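Local coordinates for protein fervidolysin (Fervidobacterium pennivorans, PDB 1R6V) that breaks keratin down into peptides as a subtilisin-like serine protease, allowing its bacterium to grow on native feathers, at residues 13-18 with 580-585; 574-579 with 603-608; 644-649 with 661-666. The protein carries 1 engineered substitution. One frame throughout, in Å; residues are numbered along the deposited sequence.

Overall arrangement
All three contacts lie in or against the second beta-sandwich domain, over 30 Å from the centre of the chain and away from the probable charge relay positions Asp162, Ala200 (engineered here) and Ser381, and from the calcium site. Interaction 2 is the middle one: its centre is about 8 Å from that of interaction 1 and about 7 Å from that of interaction 3, while those two are about 13 Å apart. A salt bridge from Asp578 to Arg582 and a probable backbone bond from Tyr585 to Val576 join it to interaction 1, where the propeptide meets the domain. Toward interaction 3, Ile605 O probably accepts the backbone N-H of Trp666, and Phe607 stacks on the Trp666 ring.

Interaction 1 of 3, residues 13-18 with 580-585; sequences KSQGYH and LLRGVY
Gln15 and Arg582 reach toward each other tip to tip, and Tyr585 pushes the edge of its ring against the backbone of Lys13 and Ser14. The Gln15 methylene CG sits over one face of the guanidinium, 3.2 Å from Arg582 NH2 and offset toward the rim, while Leu580 CD2 lies over the opposite face, toward its rim. The Gln15 amide plane stands almost perpendicular to the guanidinium, at 87°. A long, flexible residue suits this place because its aliphatic part can lie on a flat cation. Tyr585 CE2 meets Lys13 O at 3.5 Å. Tyr585 OH comes within 3.6 Å of Gln15 CG.

A water supplies the next layer. It is 2.7 Å from Ser14 OG and makes a weaker, 3.2 Å bond with Tyr585 OH, so the two hydroxyls are linked without touching. Ser14 OG also receives a weak hydrogen bond from Gly16 N, 3.4 Å away. Gly16 has a positive phi (76°), a conformation that suits glycine. The guanidinium is held at its edge by the salt bridge of Arg582 NH2 to Asp578 OD2, which probably balances its charge.

The contact is a surface patch that lays the propeptide loop before strand 33-38 on the second beta-sandwich domain. Val584, at the start of strand 584-589, makes backbone bonds with Pro10 and Ile12 of the same loop, and farther on Tyr17 OH bonds to Ile668 O in strand 666-669. Tyr585 itself packs on Val576 of the adjacent strand 573-577 and on Ile605 of strand 604-610 beyond it.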
loop_
_atom_site.group_PDB
_atom_site.type_symbol
_atom_site.label_atom_id
_atom_site.label_comp_id
_atom_site.label_asym_id
_atom_site.label_seq_id
_atom_site.Cartn_x
_atom_site.Cartn_y
_atom_site.Cartn_z
ATOM N N LYS A 13 -23.755 -17.035 -18.521
ATOM C CA LYS A 13 -24.122 -16.045 -17.513
ATOM C C LYS A 13 -22.975 -15.059 -17.317
ATOM O O LYS A 13 -21.846 -15.342 -17.715
ATOM C CB LYS A 13 -24.436 -16.758 -16.194
ATOM C CG LYS A 13 -25.493 -17.847 -16.331
ATOM C CD LYS A 13 -25.616 -18.688 -15.063
ATOM C CE LYS A 13 -26.573 -19.860 -15.262
ATOM N NZ LYS A 13 -26.615 -20.764 -14.073
ATOM N N SER A 14 -23.268 -13.907 -16.715
ATOM C CA SER A 14 -22.250 -12.887 -16.466
ATOM C C SER A 14 -20.999 -13.533 -15.895
ATOM O O SER A 14 -21.080 -14.448 -15.073
ATOM C CB SER A 14 -22.756 -11.830 -15.481
ATOM O OG SER A 14 -21.738 -10.870 -15.210
ATOM N N GLN A 15 -19.848 -13.041 -16.341
ATOM C CA GLN A 15 -18.552 -13.551 -15.921
ATOM C C GLN A 15 -17.830 -12.620 -14.951
ATOM O O GLN A 15 -16.642 -12.805 -14.686
ATOM C CB GLN A 15 -17.663 -13.769 -17.149
ATOM C CG GLN A 15 -18.141 -14.853 -18.111
ATOM C CD GLN A 15 -18.301 -16.201 -17.431
ATOM O OE1 GLN A 15 -19.405 -16.595 -17.057
ATOM N NE2 GLN A 15 -17.192 -16.906 -17.254
ATOM N N GLY A 16 -18.535 -11.620 -14.433
ATOM C CA GLY A 16 -17.917 -10.685 -13.504
ATOM C C GLY A 16 -17.018 -9.672 -14.199
ATOM O O GLY A 16 -17.227 -9.356 -15.373
ATOM N N TYR A 17 -16.018 -9.156 -13.489
ATOM C CA TYR A 17 -15.111 -8.177 -14.080
ATOM C C TYR A 17 -13.714 -8.734 -14.340
ATOM O O TYR A 17 -13.359 -9.800 -13.842
ATOM C CB TYR A 17 -15.034 -6.918 -13.203
ATOM C CG TYR A 17 -16.388 -6.256 -13.079
ATOM C CD1 TYR A 17 -17.233 -6.541 -12.002
ATOM C CD2 TYR A 17 -16.877 -5.441 -14.102
ATOM C CE1 TYR A 17 -18.537 -6.040 -11.960
ATOM C CE2 TYR A 17 -18.179 -4.938 -14.069
ATOM C CZ TYR A 17 -19.001 -5.245 -13.002
ATOM O OH TYR A 17 -20.301 -4.796 -12.991
ATOM N N HIS A 18 -12.953 -7.986 -15.133
ATOM C CA HIS A 18 -11.590 -8.317 -15.553
ATOM C C HIS A 18 -10.640 -8.557 -14.378
ATOM O O HIS A 18 -10.892 -8.121 -13.254
ATOM C CB HIS A 18 -11.052 -7.174 -16.420
ATOM C CG HIS A 18 -9.856 -7.531 -17.248
ATOM N ND1 HIS A 18 -8.880 -6.611 -17.580
ATOM C CD2 HIS A 18 -9.500 -8.688 -17.857
ATOM C CE1 HIS A 18 -7.977 -7.187 -18.354
ATOM N NE2 HIS A 18 -8.329 -8.446 -18.536
ATOM N N LEU A 580 -13.929 -12.373 -24.452
ATOM C CA LEU A 580 -13.007 -13.482 -24.674
ATOM C C LEU A 580 -13.650 -14.515 -25.583
ATOM O O LEU A 580 -13.080 -15.581 -25.828
ATOM C CB LEU A 580 -12.635 -14.148 -23.346
ATOM C CG LEU A 580 -11.622 -13.445 -22.445
ATOM C CD1 LEU A 580 -12.165 -12.130 -21.932
ATOM C CD2 LEU A 580 -11.300 -14.374 -21.273
ATOM N N LEU A 581 -14.846 -14.199 -26.072
ATOM C CA LEU A 581 -15.593 -15.080 -26.966
ATOM C C LEU A 581 -15.884 -16.449 -26.361
ATOM O O LEU A 581 -15.914 -17.451 -27.076
ATOM C CB LEU A 581 -14.844 -15.253 -28.292
ATOM C CG LEU A 581 -14.511 -13.946 -29.011
ATOM C CD1 LEU A 581 -13.783 -14.226 -30.316
ATOM C CD2 LEU A 581 -15.799 -13.175 -29.266
ATOM N N ARG A 582 -16.107 -16.486 -25.050
ATOM C CA ARG A 582 -16.415 -17.734 -24.352
ATOM C C ARG A 582 -17.873 -18.119 -24.618
ATOM O O ARG A 582 -18.258 -19.289 -24.523
ATOM C CB ARG A 582 -16.184 -17.573 -22.840
ATOM C CG ARG A 582 -14.710 -17.441 -22.429
ATOM C CD ARG A 582 -14.559 -17.094 -20.952
ATOM N NE ARG A 582 -15.004 -15.734 -20.661
ATOM C CZ ARG A 582 -14.894 -15.141 -19.477
ATOM N NH1 ARG A 582 -14.352 -15.788 -18.452
ATOM N NH2 ARG A 582 -15.310 -13.887 -19.323
ATOM N N GLY A 583 -18.681 -17.125 -24.966
ATOM C CA GLY A 583 -20.084 -17.367 -25.242
ATOM C C GLY A 583 -20.764 -16.048 -25.525
ATOM O O GLY A 583 -20.093 -15.017 -25.606
ATOM N N VAL A 584 -22.083 -16.074 -25.678
ATOM C CA VAL A 584 -22.846 -14.859 -25.951
ATOM C C VAL A 584 -23.900 -14.629 -24.880
ATOM O O VAL A 584 -24.351 -15.571 -24.225
ATOM C CB VAL A 584 -23.547 -14.935 -27.336
ATOM C CG1 VAL A 584 -22.508 -15.123 -28.437
ATOM C CG2 VAL A 584 -24.554 -16.077 -27.355
ATOM N N TYR A 585 -24.279 -13.368 -24.694
ATOM C CA TYR A 585 -25.288 -13.010 -23.705
ATOM C C TYR A 585 -26.656 -12.809 -24.357
ATOM O O TYR A 585 -27.658 -12.588 -23.673
ATOM C CB TYR A 585 -24.878 -11.736 -22.960
ATOM C CG TYR A 585 -23.651 -11.913 -22.095
ATOM C CD1 TYR A 585 -22.427 -11.348 -22.458
ATOM C CD2 TYR A 585 -23.711 -12.660 -20.917
ATOM C CE1 TYR A 585 -21.288 -11.524 -21.670
ATOM C CE2 TYR A 585 -22.578 -12.846 -20.119
ATOM C CZ TYR A 585 -21.374 -12.274 -20.499
ATOM O OH TYR A 585 -20.259 -12.442 -19.708
HETATM O O HOH W 1 -21.287 -10.069 -17.754
#

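Interaction 2 of 3, residues 574-579 with 603-608; sequences FVVVDP and GQISFG
Val575 with Gly608 and Val577 with Ser606 are the hydrogen-bonded pairs of an antiparallel strand pairing inside the second beta-sandwich domain, with Val576 opposite Phe607 as the non-hydrogen-bonded pair between them. Four backbone bonds hold the strands. Val575 N gives to Gly608 O at 2.9 Å, and Gly608 N returns to Val575 O at 2.8 Å. Val577 and Ser606 exchange a second couple, N to O in each direction, both 2.8 Å. Weaker CA-H...O contacts fill the non-hydrogen-bonded pair.

The apolar contacts suit a sandwich interior. Val576 CG1 lies 3.7 Å from Ile605 CD1, two branched side chains whose bulk fits a strand. Phe574 and Phe607 run side by side in the same direction, their planes 46° apart and Phe574 CZ 3.8 Å from Phe607 CD1. In Phe574, chi1 of 166° sets CG anti to the backbone N, on the side from which CE1 and CZ reach Phe607; Phe562 makes an edge-to-face contact with the same ring, and the Tyr596 ring meets it too. An alanine here would remove that ring and would probably leave a gap between Phe607, Phe562 and Tyr596, with the Phe607 ring freer to shift.

Beyond the strand end, Pro579 packs its ring carbons against polar atoms. Its CD rests on Gln604 O at 3.4 Å, and Ser606 OG, hydrogen-bonded to Val664 O, touches Pro579 CB at 3.4 Å.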
loop_
_atom_site.group_PDB
_atom_site.type_symbol
_atom_site.label_atom_id
_atom_site.label_comp_id
_atom_site.label_asym_id
_atom_site.label_seq_id
_atom_site.Cartn_x
_atom_site.Cartn_y
_atom_site.Cartn_z
ATOM N N PHE A 574 -27.696 -8.582 -34.218
ATOM C CA PHE A 574 -26.861 -7.845 -33.281
ATOM C C PHE A 574 -26.634 -8.832 -32.151
ATOM O O PHE A 574 -27.575 -9.453 -31.659
ATOM C CB PHE A 574 -27.605 -6.616 -32.757
ATOM C CG PHE A 574 -26.972 -5.985 -31.541
ATOM C CD1 PHE A 574 -25.601 -5.734 -31.492
ATOM C CD2 PHE A 574 -27.760 -5.600 -30.464
ATOM C CE1 PHE A 574 -25.022 -5.103 -30.390
ATOM C CE2 PHE A 574 -27.191 -4.967 -29.354
ATOM C CZ PHE A 574 -25.819 -4.719 -29.321
ATOM N N VAL A 575 -25.380 -8.978 -31.749
ATOM C CA VAL A 575 -25.026 -9.921 -30.705
ATOM C C VAL A 575 -24.207 -9.293 -29.602
ATOM O O VAL A 575 -23.292 -8.521 -29.869
ATOM C CB VAL A 575 -24.198 -11.073 -31.282
ATOM C CG1 VAL A 575 -24.016 -12.169 -30.232
ATOM C CG2 VAL A 575 -24.883 -11.622 -32.526
ATOM N N VAL A 576 -24.547 -9.633 -28.365
ATOM C CA VAL A 576 -23.802 -9.147 -27.208
ATOM C C VAL A 576 -22.964 -10.358 -26.820
ATOM O O VAL A 576 -23.496 -11.421 -26.478
ATOM C CB VAL A 576 -24.743 -8.741 -26.067
ATOM C CG1 VAL A 576 -23.928 -8.320 -24.857
ATOM C CG2 VAL A 576 -25.635 -7.598 -26.520
ATOM N N VAL A 577 -21.652 -10.204 -26.885
ATOM C CA VAL A 577 -20.766 -11.325 -26.629
ATOM C C VAL A 577 -19.722 -11.085 -25.548
ATOM O O VAL A 577 -19.412 -9.948 -25.197
ATOM C CB VAL A 577 -20.072 -11.733 -27.969
ATOM C CG1 VAL A 577 -19.177 -10.612 -28.463
ATOM C CG2 VAL A 577 -19.297 -13.013 -27.815
ATOM N N ASP A 578 -19.204 -12.183 -25.008
ATOM C CA ASP A 578 -18.161 -12.122 -23.999
ATOM C C ASP A 578 -16.916 -11.643 -24.757
ATOM O O ASP A 578 -16.662 -12.081 -25.879
ATOM C CB ASP A 578 -17.947 -13.521 -23.415
ATOM C CG ASP A 578 -16.691 -13.619 -22.579
ATOM O OD1 ASP A 578 -15.766 -14.347 -23.000
ATOM O OD2 ASP A 578 -16.630 -12.963 -21.513
ATOM N N PRO A 579 -16.137 -10.724 -24.170
ATOM C CA PRO A 579 -14.935 -10.211 -24.836
ATOM C C PRO A 579 -13.892 -11.261 -25.178
ATOM O O PRO A 579 -13.076 -11.058 -26.074
ATOM C CB PRO A 579 -14.406 -9.153 -23.866
ATOM C CG PRO A 579 -15.052 -9.492 -22.556
ATOM C CD PRO A 579 -16.413 -9.985 -22.928
ATOM N N GLY A 603 -21.553 -6.178 -16.001
ATOM C CA GLY A 603 -20.319 -6.900 -16.246
ATOM C C GLY A 603 -19.528 -6.264 -17.374
ATOM O O GLY A 603 -19.489 -5.044 -17.495
ATOM N N GLN A 604 -18.900 -7.085 -18.206
ATOM C CA GLN A 604 -18.120 -6.555 -19.315
ATOM C C GLN A 604 -18.497 -7.292 -20.589
ATOM O O GLN A 604 -18.455 -8.525 -20.650
ATOM C CB GLN A 604 -16.634 -6.670 -18.975
ATOM C CG GLN A 604 -16.320 -5.805 -17.747
ATOM C CD GLN A 604 -14.935 -6.022 -17.184
ATOM O OE1 GLN A 604 -14.471 -7.155 -17.078
ATOM N NE2 GLN A 604 -14.272 -4.931 -16.802
ATOM N N ILE A 605 -18.893 -6.526 -21.601
ATOM C CA ILE A 605 -19.346 -7.110 -22.855
ATOM C C ILE A 605 -18.719 -6.487 -24.082
ATOM O O ILE A 605 -18.059 -5.451 -23.999
ATOM C CB ILE A 605 -20.889 -6.967 -23.003
ATOM C CG1 ILE A 605 -21.283 -5.484 -22.975
ATOM C CG2 ILE A 605 -21.607 -7.736 -21.891
ATOM C CD1 ILE A 605 -22.787 -5.215 -23.139
ATOM N N SER A 606 -18.924 -7.153 -25.218
ATOM C CA SER A 606 -18.466 -6.670 -26.516
ATOM C C SER A 606 -19.671 -6.802 -27.450
ATOM O O SER A 606 -20.590 -7.590 -27.191
ATOM C CB SER A 606 -17.283 -7.498 -27.051
ATOM O OG SER A 606 -16.148 -7.355 -26.208
ATOM N N PHE A 607 -19.660 -6.030 -28.534
ATOM C CA PHE A 607 -20.767 -6.017 -29.494
ATOM C C PHE A 607 -20.353 -6.603 -30.828
ATOM O O PHE A 607 -19.263 -6.345 -31.309
ATOM C CB PHE A 607 -21.250 -4.577 -29.742
ATOM C CG PHE A 607 -21.579 -3.812 -28.490
ATOM C CD1 PHE A 607 -22.456 -4.339 -27.554
ATOM C CD2 PHE A 607 -21.040 -2.544 -28.269
ATOM C CE1 PHE A 607 -22.804 -3.621 -26.414
ATOM C CE2 PHE A 607 -21.379 -1.814 -27.132
ATOM C CZ PHE A 607 -22.264 -2.357 -26.201
ATOM N N GLY A 608 -21.228 -7.389 -31.427
ATOM C CA GLY A 608 -20.879 -7.949 -32.716
ATOM C C GLY A 608 -22.078 -8.065 -33.623
ATOM O O GLY A 608 -23.212 -7.770 -33.246
HETATM O O HOH W 2 -18.127 -11.079 -20.074
#

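Interaction 3 of 3, residues 644-649 with 661-666; sequences WTIIDD and PIYVWW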
loop_
_atom_site.group_PDB
_atom_site.type_symbol
_atom_site.label_atom_id
_atom_site.label_comp_id
_atom_site.label_asym_id
_atom_site.label_seq_id
_atom_site.Cartn_x
_atom_site.Cartn_y
_atom_site.Cartn_z
ATOM N N TRP A 644 -19.237 -12.857 -39.445
ATOM C CA TRP A 644 -19.340 -12.108 -38.192
ATOM C C TRP A 644 -18.195 -11.142 -37.977
ATOM O O TRP A 644 -17.099 -11.317 -38.510
ATOM C CB TRP A 644 -19.406 -13.067 -36.993
ATOM C CG TRP A 644 -18.143 -13.852 -36.763
ATOM C CD1 TRP A 644 -17.732 -14.963 -37.445
ATOM C CD2 TRP A 644 -17.103 -13.555 -35.818
ATOM N NE1 TRP A 644 -16.504 -15.376 -36.986
ATOM C CE2 TRP A 644 -16.092 -14.533 -35.991
ATOM C CE3 TRP A 644 -16.927 -12.563 -34.844
ATOM C CZ2 TRP A 644 -14.916 -14.544 -35.226
ATOM C CZ3 TRP A 644 -15.753 -12.575 -34.079
ATOM C CH2 TRP A 644 -14.763 -13.563 -34.277
ATOM N N THR A 645 -18.453 -10.097 -37.201
ATOM C CA THR A 645 -17.405 -9.154 -36.878
ATOM C C THR A 645 -17.746 -8.472 -35.563
ATOM O O THR A 645 -18.858 -8.614 -35.062
ATOM C CB THR A 645 -17.190 -8.100 -37.990
ATOM O OG1 THR A 645 -15.989 -7.379 -37.714
ATOM C CG2 THR A 645 -18.364 -7.118 -38.066
ATOM N N ILE A 646 -16.772 -7.760 -35.009
ATOM C CA ILE A 646 -16.946 -7.043 -33.745
ATOM C C ILE A 646 -16.998 -5.545 -34.045
ATOM O O ILE A 646 -16.317 -5.064 -34.940
ATOM C CB ILE A 646 -15.761 -7.316 -32.765
ATOM C CG1 ILE A 646 -15.688 -8.807 -32.429
ATOM C CG2 ILE A 646 -15.952 -6.532 -31.474
ATOM C CD1 ILE A 646 -15.031 -9.626 -33.493
ATOM N N ILE A 647 -17.797 -4.816 -33.278
ATOM C CA ILE A 647 -17.957 -3.377 -33.479
ATOM C C ILE A 647 -17.634 -2.618 -32.206
ATOM O O ILE A 647 -18.214 -2.906 -31.164
ATOM C CB ILE A 647 -19.424 -3.025 -33.811
ATOM C CG1 ILE A 647 -19.929 -3.861 -34.990
ATOM C CG2 ILE A 647 -19.546 -1.529 -34.093
ATOM C CD1 ILE A 647 -19.275 -3.535 -36.289
ATOM N N ASP A 648 -16.743 -1.634 -32.275
ATOM C CA ASP A 648 -16.444 -0.851 -31.080
ATOM C C ASP A 648 -15.815 0.490 -31.438
ATOM O O ASP A 648 -15.684 0.819 -32.626
ATOM C CB ASP A 648 -15.559 -1.655 -30.111
ATOM C CG ASP A 648 -14.236 -2.050 -30.714
ATOM O OD1 ASP A 648 -13.605 -1.189 -31.360
ATOM O OD2 ASP A 648 -13.820 -3.221 -30.523
ATOM N N ASP A 649 -15.431 1.281 -30.436
ATOM C CA ASP A 649 -14.863 2.589 -30.735
ATOM C C ASP A 649 -13.472 2.564 -31.343
ATOM O O ASP A 649 -12.919 3.608 -31.691
ATOM C CB ASP A 649 -14.906 3.527 -29.501
ATOM C CG ASP A 649 -14.574 2.833 -28.188
ATOM O OD1 ASP A 649 -14.593 1.584 -28.122
ATOM O OD2 ASP A 649 -14.317 3.553 -27.196
ATOM N N PRO A 661 -8.166 -14.502 -27.810
ATOM C CA PRO A 661 -8.788 -13.192 -28.015
ATOM C C PRO A 661 -9.278 -12.480 -26.760
ATOM O O PRO A 661 -9.665 -13.098 -25.772
ATOM C CB PRO A 661 -9.947 -13.513 -28.947
ATOM C CG PRO A 661 -10.405 -14.848 -28.414
ATOM C CD PRO A 661 -9.062 -15.579 -28.275
ATOM N N ILE A 662 -9.228 -11.159 -26.821
ATOM C CA ILE A 662 -9.740 -10.308 -25.770
ATOM C C ILE A 662 -10.099 -9.007 -26.484
ATOM O O ILE A 662 -9.253 -8.147 -26.695
ATOM C CB ILE A 662 -8.711 -10.062 -24.612
ATOM C CG1 ILE A 662 -9.253 -8.988 -23.679
ATOM C CG2 ILE A 662 -7.362 -9.647 -25.143
ATOM C CD1 ILE A 662 -10.613 -9.266 -23.208
ATOM N N TYR A 663 -11.358 -8.898 -26.896
ATOM C CA TYR A 663 -11.807 -7.709 -27.600
ATOM C C TYR A 663 -12.124 -6.589 -26.633
ATOM O O TYR A 663 -12.463 -6.836 -25.476
ATOM C CB TYR A 663 -13.057 -8.004 -28.436
ATOM C CG TYR A 663 -12.755 -8.742 -29.722
ATOM C CD1 TYR A 663 -12.757 -10.133 -29.765
ATOM C CD2 TYR A 663 -12.417 -8.041 -30.882
ATOM C CE1 TYR A 663 -12.426 -10.813 -30.932
ATOM C CE2 TYR A 663 -12.083 -8.711 -32.056
ATOM C CZ TYR A 663 -12.091 -10.097 -32.068
ATOM O OH TYR A 663 -11.750 -10.772 -33.214
ATOM N N VAL A 664 -11.992 -5.360 -27.127
ATOM C CA VAL A 664 -12.309 -4.168 -26.350
ATOM C C VAL A 664 -13.675 -4.429 -25.725
ATOM O O VAL A 664 -14.583 -4.984 -26.365
ATOM C CB VAL A 664 -12.351 -2.921 -27.280
ATOM C CG1 VAL A 664 -13.110 -1.789 -26.628
ATOM C CG2 VAL A 664 -10.917 -2.463 -27.584
ATOM N N TRP A 665 -13.818 -4.053 -24.461
ATOM C CA TRP A 665 -15.073 -4.283 -23.769
ATOM C C TRP A 665 -15.680 -3.024 -23.185
ATOM O O TRP A 665 -15.021 -1.989 -23.103
ATOM C CB TRP A 665 -14.880 -5.323 -22.663
ATOM C CG TRP A 665 -13.947 -4.879 -21.569
ATOM C CD1 TRP A 665 -14.281 -4.205 -20.420
ATOM C CD2 TRP A 665 -12.530 -5.073 -21.523
ATOM N NE1 TRP A 665 -13.156 -3.970 -19.666
ATOM C CE2 TRP A 665 -12.066 -4.491 -20.317
ATOM C CE3 TRP A 665 -11.604 -5.683 -22.383
ATOM C CZ2 TRP A 665 -10.712 -4.503 -19.944
ATOM C CZ3 TRP A 665 -10.253 -5.696 -22.013
ATOM C CH2 TRP A 665 -9.822 -5.108 -20.802
ATOM N N TRP A 666 -16.949 -3.145 -22.806
ATOM C CA TRP A 666 -17.726 -2.057 -22.204
ATOM C C TRP A 666 -18.042 -2.533 -20.791
ATOM O O TRP A 666 -18.576 -3.630 -20.599
ATOM C CB TRP A 666 -19.015 -1.836 -23.000
ATOM C CG TRP A 666 -18.736 -1.621 -24.454
ATOM C CD1 TRP A 666 -18.545 -2.582 -25.400
ATOM C CD2 TRP A 666 -18.507 -0.363 -25.103
ATOM N NE1 TRP A 666 -18.204 -2.006 -26.599
ATOM C CE2 TRP A 666 -18.172 -0.644 -26.446
ATOM C CE3 TRP A 666 -18.547 0.973 -24.677
ATOM C CZ2 TRP A 666 -17.879 0.361 -27.372
ATOM C CZ3 TRP A 666 -18.254 1.973 -25.596
ATOM C CH2 TRP A 666 -17.923 1.659 -26.931
HETATM O O HOH W 3 -17.806 -4.054 -28.764
HETATM O O HOH W 4 -15.323 -5.016 -28.906
#
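Ile646 lies across the face of Tyr663, the two side chains crossing at about a right angle. Its CG1, anti to the carbonyl carbon (chi1 -61°), stands over the middle of the ring, 3.7 Å from the centroid and 13° off the normal, a CH-pi contact. The terminal CD1 continues over the same ring toward the phenol end and comes within 3.3 Å of Tyr663 CZ, a close fit. A branched aliphatic residue serves well here, since it can spread carbons over a flat aromatic surface.

In Asp648, chi1 of 60° sets CG between the backbone N and the carbonyl carbon. Its OD2 lies 3.6 Å from Val664 CB, and a water joins it to Val664 O. The carboxylate also receives the backbone N-H groups of Phe650, Gly652 and Leu653, so this buried acid is well supplied with donors and holds the loop that follows. Asp649 and Trp666 meet tip to tip, Asp649 OD1 being 3.5 Å from Trp666 CH2. Arg529 ties this pair together, through a salt bridge to Asp649 OD2 and a cation-pi contact with the indole.

The N-H of Trp666 NE1 is donated to a second water, 3.0 Å away in the ring plane, which in turn donates to Ile647 O. That water bridges two strands that both pair with strand 604-610: 644-647 bonds at Phe607 and Ile609, and 666-669 probably joins it at Ile605.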